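Local coordinates for protein D-alanyl transferase DltD (Enterococcus faecium TX0133A04, PDB 6PFX) that probably transfers D-alanine to lipoteichoic acid as part of cell-wall D-alanylation in this Gram-positive bacterium, at residues 137-142 and 275-280; 78-83 and 144-149; 281-286 and 375-380; 318-323 and 379-384. One frame throughout, in Å; residues are numbered along the deposited sequence.

Contact 1. Residues 137-142 and 275-280; sequences TPADRY and FQLVLD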
# COMPACT_ATOMS: atom_id res chain seq x y z
N THR A 137 -7.66 -15.41 -16.42
CA THR A 137 -8.66 -14.37 -16.24
C THR A 137 -8.15 -13.07 -16.83
O THR A 137 -6.97 -12.92 -17.14
CB THR A 137 -8.94 -14.16 -14.75
OG1 THR A 137 -7.78 -13.62 -14.09
CG2 THR A 137 -9.34 -15.46 -14.08
N PRO A 138 -9.03 -12.09 -17.00
CA PRO A 138 -8.55 -10.78 -17.48
C PRO A 138 -7.46 -10.20 -16.59
O PRO A 138 -6.54 -9.55 -17.11
CB PRO A 138 -9.82 -9.93 -17.53
CG PRO A 138 -10.93 -10.96 -17.74
CD PRO A 138 -10.50 -12.13 -16.89
N ALA A 139 -7.52 -10.44 -15.28
CA ALA A 139 -6.45 -9.98 -14.39
C ALA A 139 -5.11 -10.58 -14.81
O ALA A 139 -4.10 -9.88 -14.87
CB ALA A 139 -6.77 -10.34 -12.94
N ASP A 140 -5.10 -11.89 -15.10
CA ASP A 140 -3.86 -12.54 -15.49
C ASP A 140 -3.32 -11.98 -16.79
O ASP A 140 -2.10 -11.81 -16.96
CB ASP A 140 -4.08 -14.05 -15.65
CG ASP A 140 -4.52 -14.73 -14.36
OD1 ASP A 140 -3.94 -14.46 -13.29
OD2 ASP A 140 -5.45 -15.58 -14.42
N ARG A 141 -4.22 -11.69 -17.74
CA ARG A 141 -3.80 -11.15 -19.03
C ARG A 141 -3.22 -9.76 -18.85
O ARG A 141 -2.20 -9.42 -19.47
CB ARG A 141 -4.97 -11.12 -20.01
CG ARG A 141 -5.54 -12.50 -20.33
CD ARG A 141 -6.61 -12.40 -21.41
NE ARG A 141 -6.02 -12.18 -22.72
CZ ARG A 141 -6.71 -11.99 -23.84
NH1 ARG A 141 -8.04 -11.98 -23.80
NH2 ARG A 141 -6.08 -11.80 -24.98
N TYR A 142 -3.84 -8.95 -17.99
CA TYR A 142 -3.34 -7.61 -17.74
C TYR A 142 -1.96 -7.66 -17.09
O TYR A 142 -1.04 -6.95 -17.50
CB TYR A 142 -4.32 -6.81 -16.87
CG TYR A 142 -3.77 -5.46 -16.51
CD1 TYR A 142 -3.80 -4.42 -17.42
CD2 TYR A 142 -3.19 -5.25 -15.28
CE1 TYR A 142 -3.27 -3.19 -17.11
CE2 TYR A 142 -2.65 -4.01 -14.95
CZ TYR A 142 -2.70 -2.98 -15.87
OH TYR A 142 -2.18 -1.74 -15.59
N PHE A 275 -3.93 -1.09 -9.68
CA PHE A 275 -4.76 -1.13 -8.48
C PHE A 275 -5.93 -2.09 -8.66
O PHE A 275 -6.31 -2.79 -7.72
CB PHE A 275 -5.27 0.30 -8.17
CG PHE A 275 -6.03 0.40 -6.88
CD1 PHE A 275 -5.39 0.21 -5.69
CD2 PHE A 275 -7.38 0.72 -6.85
CE1 PHE A 275 -6.06 0.27 -4.50
CE2 PHE A 275 -8.06 0.79 -5.64
CZ PHE A 275 -7.40 0.56 -4.47
N GLN A 276 -6.46 -2.19 -9.88
CA GLN A 276 -7.52 -3.15 -10.15
C GLN A 276 -7.07 -4.59 -9.87
O GLN A 276 -7.90 -5.42 -9.48
CB GLN A 276 -8.04 -3.02 -11.58
CG GLN A 276 -9.23 -3.91 -11.85
CD GLN A 276 -10.47 -3.64 -10.99
OE1 GLN A 276 -10.66 -2.56 -10.42
NE2 GLN A 276 -11.34 -4.63 -10.93
N LEU A 277 -5.79 -4.90 -10.09
CA LEU A 277 -5.29 -6.22 -9.73
C LEU A 277 -5.46 -6.47 -8.24
O LEU A 277 -5.92 -7.55 -7.83
CB LEU A 277 -3.81 -6.33 -10.10
CG LEU A 277 -3.45 -6.39 -11.57
CD1 LEU A 277 -1.95 -6.33 -11.77
CD2 LEU A 277 -3.95 -7.70 -12.14
N VAL A 278 -5.08 -5.50 -7.41
CA VAL A 278 -5.28 -5.60 -5.97
C VAL A 278 -6.74 -5.87 -5.64
O VAL A 278 -7.04 -6.76 -4.84
CB VAL A 278 -4.78 -4.31 -5.29
CG1 VAL A 278 -5.21 -4.25 -3.86
CG2 VAL A 278 -3.25 -4.18 -5.44
N LEU A 279 -7.66 -5.10 -6.22
CA LEU A 279 -9.09 -5.29 -5.96
C LEU A 279 -9.57 -6.67 -6.39
O LEU A 279 -10.37 -7.31 -5.70
CB LEU A 279 -9.87 -4.19 -6.67
CG LEU A 279 -9.55 -2.76 -6.25
CD1 LEU A 279 -10.57 -1.79 -6.86
CD2 LEU A 279 -9.52 -2.64 -4.73
N ASP A 280 -9.09 -7.14 -7.55
CA ASP A 280 -9.44 -8.47 -8.02
C ASP A 280 -9.08 -9.52 -6.98
O ASP A 280 -9.90 -10.39 -6.65
CB ASP A 280 -8.70 -8.69 -9.35
CG ASP A 280 -9.15 -9.93 -10.11
OD1 ASP A 280 -8.60 -11.02 -9.84
OD2 ASP A 280 -10.02 -9.79 -11.00
O HOH W 1 -10.10 -10.80 -13.57
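Leu277 lies against Ala139 and Tyr142 where two helices of the SGNH-hydrolase-like fold, 138-142 and 275-280 in their local parts, pack in a near-antiparallel pair: the axes make an angle of 147° and approach to 10.3 Å. The apolar part of the contact divides between the two methyls of Leu277. Leu277 CD2 sits 3.9 Å from Ala139 CB and 3.5 Å from Ala139 O, a van der Waals approach to the backbone. Leu277 CD1 goes instead to the rim of the tyrosine ring, 3.9 Å from Tyr142 CD2 and in the plane of the ring. With CG anti to the backbone N (chi1 176°), the Tyr142 ring is swung across to helix 271-284, and its hydroxyl is hydrogen-bonded to Asp274 of that helix.

Polar links are indirect. No hydrogen bond spans the two segments, yet a water accepts from Ala139 N at 3.1 Å and donates to Asp280 OD2 at 2.8 Å, so an N-H of the first helical turn, which has no carbonyl of its own helix to bind, is satisfied. The other oxygen, OD1, forms a salt bridge with Lys284. The nearby helix start would probably stabilise the negative charge of Asp280.

That helix start is itself fixed by a capping box. Asp140 N gives a weak bond to Thr137 OG1, while Arg87 and Trp129 hold Asp140 OD1. In return, Thr137 N reaches Asp140 OD2 at 3.0 Å, almost straight at 176°, on the anti side of the carboxylate.

Contact 2. Residues 78-83 and 144-149; sequences QSLSQY and ARRLLT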
# COMPACT_ATOMS: atom_id res chain seq x y z
N GLN A 78 4.06 -0.02 -4.89
CA GLN A 78 2.77 0.45 -5.40
C GLN A 78 1.88 -0.76 -5.68
O GLN A 78 2.11 -1.85 -5.13
CB GLN A 78 2.97 1.34 -6.63
CG GLN A 78 3.98 2.47 -6.37
CD GLN A 78 4.01 3.62 -7.40
OE1 GLN A 78 4.80 4.56 -7.23
NE2 GLN A 78 3.16 3.57 -8.43
N SER A 79 0.85 -0.61 -6.52
CA SER A 79 -0.20 -1.64 -6.56
C SER A 79 0.30 -2.96 -7.13
O SER A 79 -0.07 -4.03 -6.64
CB SER A 79 -1.43 -1.15 -7.32
OG SER A 79 -2.06 -0.10 -6.62
N LEU A 80 1.12 -2.91 -8.19
CA LEU A 80 1.60 -4.14 -8.82
C LEU A 80 2.41 -4.97 -7.83
O LEU A 80 2.17 -6.17 -7.68
CB LEU A 80 2.42 -3.78 -10.06
CG LEU A 80 2.70 -4.90 -11.05
CD1 LEU A 80 3.10 -4.26 -12.37
CD2 LEU A 80 3.80 -5.78 -10.56
N SER A 81 3.34 -4.33 -7.12
CA SER A 81 4.14 -5.07 -6.16
C SER A 81 3.27 -5.64 -5.05
O SER A 81 3.46 -6.79 -4.62
CB SER A 81 5.21 -4.16 -5.55
OG SER A 81 6.13 -3.78 -6.55
N GLN A 82 2.31 -4.87 -4.55
CA GLN A 82 1.52 -5.41 -3.45
C GLN A 82 0.54 -6.48 -3.92
O GLN A 82 0.23 -7.40 -3.17
CB GLN A 82 0.92 -4.28 -2.63
CG GLN A 82 2.04 -3.69 -1.73
CD GLN A 82 1.71 -2.39 -1.04
OE1 GLN A 82 1.51 -2.36 0.17
NE2 GLN A 82 1.71 -1.29 -1.79
N TYR A 83 0.08 -6.40 -5.17
CA TYR A 83 -0.65 -7.52 -5.75
C TYR A 83 0.18 -8.80 -5.71
O TYR A 83 -0.35 -9.87 -5.40
CB TYR A 83 -1.03 -7.25 -7.21
CG TYR A 83 -1.70 -8.44 -7.87
CD1 TYR A 83 -3.04 -8.70 -7.64
CD2 TYR A 83 -1.00 -9.30 -8.71
CE1 TYR A 83 -3.68 -9.79 -8.24
CE2 TYR A 83 -1.63 -10.39 -9.31
CZ TYR A 83 -2.97 -10.63 -9.07
OH TYR A 83 -3.62 -11.71 -9.65
N ALA A 144 0.26 -10.02 -17.22
CA ALA A 144 1.26 -10.48 -18.18
C ALA A 144 1.65 -9.35 -19.12
O ALA A 144 2.84 -9.14 -19.39
CB ALA A 144 0.74 -11.68 -18.97
N ARG A 145 0.66 -8.58 -19.57
CA ARG A 145 0.93 -7.44 -20.43
C ARG A 145 1.83 -6.44 -19.74
O ARG A 145 2.76 -5.90 -20.34
CB ARG A 145 -0.39 -6.76 -20.81
CG ARG A 145 -1.15 -7.45 -21.92
CD ARG A 145 -2.09 -6.51 -22.66
NE ARG A 145 -3.07 -5.83 -21.81
CZ ARG A 145 -4.18 -6.40 -21.33
NH1 ARG A 145 -4.45 -7.67 -21.60
NH2 ARG A 145 -5.01 -5.70 -20.58
N ARG A 146 1.58 -6.18 -18.46
CA ARG A 146 2.39 -5.22 -17.74
C ARG A 146 3.81 -5.73 -17.55
O ARG A 146 4.78 -5.02 -17.79
CB ARG A 146 1.77 -4.93 -16.38
CG ARG A 146 0.55 -4.06 -16.44
CD ARG A 146 0.94 -2.63 -16.77
NE ARG A 146 1.37 -1.86 -15.60
CZ ARG A 146 2.34 -0.94 -15.61
NH1 ARG A 146 3.02 -0.69 -16.72
NH2 ARG A 146 2.64 -0.29 -14.50
N LEU A 147 3.93 -6.98 -17.08
CA LEU A 147 5.25 -7.52 -16.80
C LEU A 147 6.13 -7.51 -18.03
O LEU A 147 7.34 -7.28 -17.92
CB LEU A 147 5.13 -8.94 -16.26
CG LEU A 147 4.50 -9.04 -14.88
CD1 LEU A 147 4.29 -10.46 -14.44
CD2 LEU A 147 5.36 -8.33 -13.82
N LEU A 148 5.54 -7.73 -19.21
CA LEU A 148 6.29 -7.78 -20.45
C LEU A 148 6.84 -6.43 -20.88
O LEU A 148 7.57 -6.38 -21.87
CB LEU A 148 5.42 -8.32 -21.58
CG LEU A 148 5.21 -9.83 -21.56
CD1 LEU A 148 4.06 -10.22 -22.46
CD2 LEU A 148 6.49 -10.54 -21.97
N THR A 149 6.51 -5.34 -20.16
CA THR A 149 7.06 -4.03 -20.48
C THR A 149 8.31 -3.70 -19.67
O THR A 149 8.97 -2.69 -19.95
CB THR A 149 6.01 -2.91 -20.30
OG1 THR A 149 5.74 -2.67 -18.91
CG2 THR A 149 4.72 -3.26 -21.03
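Leu80 spreads its two methyls over neighbouring positions of the other helix, one for Arg146 and one for Leu147. Leu80 CD1 meets the aliphatic root of the arginine, 4.3 Å from Arg146 CB, whereas Leu80 CD2 lies 4.4 Å from Leu147 CD2. These are loose van der Waals distances, and the nearest CA atoms, those of Leu80 and Arg146, remain 9.0 Å apart, so the gap between backbones is bridged by side chains alone. Leu80 reaches across because its CG is anti to the backbone N (chi1 -164°).

One shell out, Arg146 is positioned at both ends. Its side chain folds back at successive torsions, and NE forms a salt bridge with Asp274 of helix 271-284. Arg146 O takes two bonds, from Thr149 OG1 at 2.8 Å, in the carbonyl plane, and from Thr149 N at 3.0 Å, which ties down the chain beyond. At the other segment, Gln78 stands at the N-cap of the Leu80 helix.

Further out, helices 79-89 and 138-147 are bridged by helix 114-120, whose Phe117 touches both Leu80 and Leu147, and by helix 271-284, whose Asp274 meets both Ser79 and Arg146. Helix 157-167 packs on helix 138-147 alone, with Leu163 backing Leu147.

Contact 3. Residues 281-286 and 375-380; sequences QLAKNH and YHLDDA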
# COMPACT_ATOMS: atom_id res chain seq x y z
N GLN A 281 -7.87 -9.45 -6.44
CA GLN A 281 -7.43 -10.46 -5.49
C GLN A 281 -8.12 -10.30 -4.14
O GLN A 281 -8.48 -11.30 -3.51
CB GLN A 281 -5.91 -10.43 -5.36
CG GLN A 281 -5.32 -11.59 -4.57
CD GLN A 281 -5.44 -12.93 -5.29
OE1 GLN A 281 -5.74 -12.99 -6.47
NE2 GLN A 281 -5.23 -14.01 -4.55
N LEU A 282 -8.33 -9.07 -3.68
CA LEU A 282 -9.04 -8.86 -2.42
C LEU A 282 -10.44 -9.43 -2.52
O LEU A 282 -10.92 -10.09 -1.59
CB LEU A 282 -9.09 -7.37 -2.10
CG LEU A 282 -7.74 -6.81 -1.68
CD1 LEU A 282 -7.83 -5.28 -1.74
CD2 LEU A 282 -7.35 -7.20 -0.31
N ALA A 283 -11.09 -9.25 -3.67
CA ALA A 283 -12.45 -9.75 -3.82
C ALA A 283 -12.45 -11.27 -3.88
O ALA A 283 -13.29 -11.92 -3.24
CB ALA A 283 -13.08 -9.13 -5.07
N LYS A 284 -11.50 -11.86 -4.61
CA LYS A 284 -11.47 -13.32 -4.73
C LYS A 284 -11.19 -13.99 -3.39
O LYS A 284 -11.70 -15.09 -3.14
CB LYS A 284 -10.46 -13.73 -5.81
CG LYS A 284 -10.98 -13.40 -7.21
CD LYS A 284 -9.97 -13.64 -8.33
CE LYS A 284 -10.54 -13.23 -9.70
NZ LYS A 284 -9.47 -13.18 -10.75
N ASN A 285 -10.43 -13.33 -2.52
CA ASN A 285 -10.15 -13.83 -1.19
C ASN A 285 -11.25 -13.52 -0.18
O ASN A 285 -11.13 -13.92 0.99
CB ASN A 285 -8.91 -13.14 -0.62
CG ASN A 285 -7.64 -13.67 -1.18
OD1 ASN A 285 -7.58 -14.79 -1.69
ND2 ASN A 285 -6.58 -12.88 -1.06
N HIS A 286 -12.29 -12.80 -0.57
CA HIS A 286 -13.33 -12.35 0.36
C HIS A 286 -12.74 -11.56 1.53
O HIS A 286 -13.16 -11.69 2.69
CB HIS A 286 -14.21 -13.52 0.81
CG HIS A 286 -14.78 -14.30 -0.34
ND1 HIS A 286 -15.77 -13.80 -1.16
CD2 HIS A 286 -14.48 -15.53 -0.82
CE1 HIS A 286 -16.06 -14.69 -2.09
NE2 HIS A 286 -15.30 -15.75 -1.91
N TYR A 375 -18.83 -8.21 -3.53
CA TYR A 375 -18.09 -7.58 -4.60
C TYR A 375 -18.65 -7.93 -5.97
O TYR A 375 -19.13 -9.05 -6.20
CB TYR A 375 -16.61 -7.96 -4.53
CG TYR A 375 -15.99 -7.57 -3.20
CD1 TYR A 375 -15.99 -6.24 -2.81
CD2 TYR A 375 -15.42 -8.51 -2.35
CE1 TYR A 375 -15.44 -5.85 -1.61
CE2 TYR A 375 -14.86 -8.13 -1.14
CZ TYR A 375 -14.88 -6.80 -0.78
OH TYR A 375 -14.32 -6.39 0.40
N HIS A 376 -18.59 -6.95 -6.86
CA HIS A 376 -18.97 -7.09 -8.26
C HIS A 376 -17.82 -6.53 -9.08
O HIS A 376 -17.82 -5.34 -9.41
CB HIS A 376 -20.27 -6.37 -8.53
CG HIS A 376 -21.43 -7.00 -7.85
ND1 HIS A 376 -21.93 -6.55 -6.64
CD2 HIS A 376 -22.16 -8.10 -8.16
CE1 HIS A 376 -22.93 -7.32 -6.26
NE2 HIS A 376 -23.09 -8.27 -7.17
N LEU A 377 -16.83 -7.38 -9.39
CA LEU A 377 -15.67 -6.92 -10.14
C LEU A 377 -16.03 -6.57 -11.58
O LEU A 377 -16.87 -7.24 -12.21
CB LEU A 377 -14.55 -7.95 -10.12
CG LEU A 377 -13.94 -8.22 -8.76
CD1 LEU A 377 -13.07 -9.46 -8.82
CD2 LEU A 377 -13.13 -7.02 -8.28
N ASP A 378 -15.41 -5.52 -12.10
CA ASP A 378 -15.57 -5.12 -13.49
C ASP A 378 -14.19 -5.02 -14.13
O ASP A 378 -13.38 -4.17 -13.75
CB ASP A 378 -16.26 -3.77 -13.59
CG ASP A 378 -16.71 -3.45 -15.00
OD1 ASP A 378 -16.23 -4.08 -15.97
OD2 ASP A 378 -17.57 -2.56 -15.13
N ASP A 379 -13.95 -5.87 -15.12
CA ASP A 379 -12.67 -5.90 -15.80
C ASP A 379 -12.44 -4.67 -16.67
O ASP A 379 -11.30 -4.46 -17.10
CB ASP A 379 -12.57 -7.21 -16.60
CG ASP A 379 -12.56 -8.44 -15.71
OD1 ASP A 379 -11.84 -8.45 -14.68
OD2 ASP A 379 -13.25 -9.43 -16.04
N ALA A 380 -13.45 -3.84 -16.92
CA ALA A 380 -13.22 -2.58 -17.61
C ALA A 380 -12.16 -1.74 -16.90
O ALA A 380 -11.55 -0.86 -17.52
CB ALA A 380 -14.50 -1.74 -17.69
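Ala283 is pinched between Tyr375 and Leu377, two residues on alternate positions of an extended loop that both point toward the helix. The tyrosine comes in along one ortho carbon: Tyr375 CD2 is 3.5 Å from Ala283 CA and 3.6 Å from Ala283 CB. Leu377 faces the same methyl with its forked end, since both Leu377 CD1 and Leu377 CD2 lie 3.8 Å from Ala283 CB. In each of the two the CG is anti to the carbonyl carbon (chi1 -58° for Tyr375), while His376 between them turns its side chain away.

The alanine they close on belongs to the last turn of helix 271-284, which finishes in a Schellman motif. His286 takes positive phi (55°), and His286 N bonds to Ala283 O at 3.0 Å; the imidazole then has that same oxygen over one face. Just past the turn, Asn287 O is hydrogen-bonded to Tyr375 OH, and Phe327 stacks on the tyrosine ring, so the ring is held both through its hydroxyl and by stacking.

Beyond Leu377 the loop bends into a short 3-10 segment through an Asx turn: Ala380 N donates to Asp378 OD1 at 2.9 Å, reaching the oxygen from above the carboxylate plane.

Contact 4. Residues 318-323 and 379-384; sequences IKFQLN and DAFFSK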
# COMPACT_ATOMS: atom_id res chain seq x y z
N ILE A 318 -10.89 7.27 -7.65
CA ILE A 318 -10.57 6.02 -6.96
C ILE A 318 -11.77 5.51 -6.16
O ILE A 318 -11.99 4.29 -6.09
CB ILE A 318 -9.27 6.14 -6.14
CG1 ILE A 318 -8.58 4.78 -6.03
CG2 ILE A 318 -9.53 6.74 -4.79
CD1 ILE A 318 -8.06 4.26 -7.35
N LYS A 319 -12.57 6.42 -5.60
CA LYS A 319 -13.77 6.02 -4.88
C LYS A 319 -14.83 5.45 -5.81
O LYS A 319 -15.53 4.51 -5.43
CB LYS A 319 -14.28 7.17 -4.01
CG LYS A 319 -13.33 7.46 -2.84
CD LYS A 319 -13.96 8.31 -1.75
CE LYS A 319 -14.68 9.52 -2.28
NZ LYS A 319 -15.05 10.42 -1.14
N PHE A 320 -14.94 5.97 -7.04
CA PHE A 320 -15.82 5.34 -8.01
C PHE A 320 -15.37 3.91 -8.29
O PHE A 320 -16.19 2.98 -8.31
CB PHE A 320 -15.84 6.16 -9.30
CG PHE A 320 -16.69 5.57 -10.37
CD1 PHE A 320 -16.17 4.66 -11.28
CD2 PHE A 320 -18.02 5.91 -10.47
CE1 PHE A 320 -16.97 4.11 -12.28
CE2 PHE A 320 -18.82 5.37 -11.46
CZ PHE A 320 -18.30 4.46 -12.35
N GLN A 321 -14.06 3.70 -8.47
CA GLN A 321 -13.57 2.35 -8.76
C GLN A 321 -13.86 1.41 -7.59
O GLN A 321 -14.24 0.25 -7.79
CB GLN A 321 -12.06 2.40 -9.05
CG GLN A 321 -11.44 1.05 -9.51
CD GLN A 321 -10.02 1.24 -10.05
OE1 GLN A 321 -9.57 2.38 -10.22
NE2 GLN A 321 -9.32 0.14 -10.29
N LEU A 322 -13.69 1.91 -6.37
CA LEU A 322 -13.92 1.12 -5.17
C LEU A 322 -15.41 0.85 -4.98
O LEU A 322 -15.84 -0.30 -4.93
CB LEU A 322 -13.30 1.85 -3.97
CG LEU A 322 -11.77 1.83 -3.91
CD1 LEU A 322 -11.21 2.77 -2.88
CD2 LEU A 322 -11.26 0.42 -3.62
N ASN A 323 -16.20 1.92 -4.89
CA ASN A 323 -17.62 1.80 -4.55
C ASN A 323 -18.39 1.04 -5.62
O ASN A 323 -19.30 0.27 -5.31
CB ASN A 323 -18.23 3.19 -4.38
CG ASN A 323 -17.73 3.91 -3.15
OD1 ASN A 323 -17.26 3.30 -2.19
ND2 ASN A 323 -17.87 5.23 -3.16
N ASP A 379 -13.95 -5.87 -15.12
CA ASP A 379 -12.67 -5.90 -15.80
C ASP A 379 -12.44 -4.67 -16.67
O ASP A 379 -11.30 -4.46 -17.10
CB ASP A 379 -12.57 -7.21 -16.60
CG ASP A 379 -12.56 -8.44 -15.71
OD1 ASP A 379 -11.84 -8.45 -14.68
OD2 ASP A 379 -13.25 -9.43 -16.04
N ALA A 380 -13.45 -3.84 -16.92
CA ALA A 380 -13.22 -2.58 -17.61
C ALA A 380 -12.16 -1.74 -16.90
O ALA A 380 -11.55 -0.86 -17.52
CB ALA A 380 -14.50 -1.74 -17.69
N PHE A 381 -11.97 -1.94 -15.60
CA PHE A 381 -11.00 -1.11 -14.88
C PHE A 381 -9.55 -1.44 -15.25
O PHE A 381 -8.64 -0.72 -14.83
CB PHE A 381 -11.25 -1.19 -13.37
CG PHE A 381 -12.49 -0.48 -12.92
CD1 PHE A 381 -12.58 0.91 -12.97
CD2 PHE A 381 -13.57 -1.19 -12.38
CE1 PHE A 381 -13.71 1.55 -12.54
CE2 PHE A 381 -14.71 -0.54 -11.97
CZ PHE A 381 -14.77 0.83 -12.02
N PHE A 382 -9.31 -2.50 -16.04
CA PHE A 382 -8.00 -2.79 -16.61
C PHE A 382 -7.72 -1.98 -17.89
O PHE A 382 -6.57 -1.97 -18.36
CB PHE A 382 -7.84 -4.30 -16.90
CG PHE A 382 -7.77 -5.15 -15.67
CD1 PHE A 382 -6.80 -4.93 -14.69
CD2 PHE A 382 -8.67 -6.19 -15.48
CE1 PHE A 382 -6.76 -5.71 -13.53
CE2 PHE A 382 -8.63 -6.97 -14.34
CZ PHE A 382 -7.66 -6.72 -13.36
N SER A 383 -8.73 -1.31 -18.44
CA SER A 383 -8.64 -0.71 -19.76
C SER A 383 -7.92 0.63 -19.74
O SER A 383 -7.93 1.35 -18.74
CB SER A 383 -10.03 -0.48 -20.36
OG SER A 383 -10.71 0.58 -19.70
N LYS A 384 -7.34 0.97 -20.89
CA LYS A 384 -6.75 2.30 -21.06
C LYS A 384 -7.80 3.38 -20.96
O LYS A 384 -7.51 4.51 -20.53
CB LYS A 384 -5.98 2.38 -22.38
CG LYS A 384 -4.72 1.53 -22.41
CD LYS A 384 -3.46 2.34 -22.67
CE LYS A 384 -2.23 1.45 -22.61
NZ LYS A 384 -0.99 2.19 -22.96
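Gln321 NE2, on the amide that lies along the Phe381 ring, is gripped by two acceptors of helix 271-284, Gln276 OE1 and Phe272 O. The other end of the amide, OE1, accepts from Trp386 NE1, so three hydrogen bonds fix the rotation of a buried group.

Held in this way, the glutamine is extended, with CG anti to the backbone N (chi1 -174°), and the amide and the phenyl ring are nearly parallel, their planes 4° apart. The two side chains slide past one another in opposite directions. Gln321 CG makes a CH-pi contact over one face of Phe381, 3.8 Å from the ring centroid and 16° off the normal, and at 3.6 Å from Phe381 CD1 it sits toward the rim. Phe320 addresses the same ring differently: Phe320 CE1 comes to the edge of the ring, 4.0 Å from Phe381 CZ, with the two side chains crossing at about a right angle. Trp386 adds an edge-to-face ring contact with Phe381.

The loop presenting Phe381 is a 3-10 turn closed by Ala380 O, which accepts from Ser383 OG at 2.7 Å and from Ser383 N at 3.0 Å. Ser383 is also the N-cap of helix 384-388. Phe381 thus packs against both helix 308-323 and helix 271-284, which flank the sheet where strands 288-293 and 330-332 lie.

In the fold
From the N terminus, contact 2 opens at 78-83, and 60 residues later its loop closes on 144-149. Contact 1 begins inside that loop, at 137-142, and ends beyond it at 275-280, so the two cross, both drawing on helix 138-147. Contact 3 opens directly after contact 1, at 281-286 of the same helix 271-284. Within its loop contact 4 starts at 318-323; both then close on one stretch, 375-384, sharing Asp379 and Ala380. Helix 271-284 therefore lies between two groups: the helices 79-89 and 138-147 on the one hand, and helix 308-323 with the loop between helices 351-365 and 384-388 on the other.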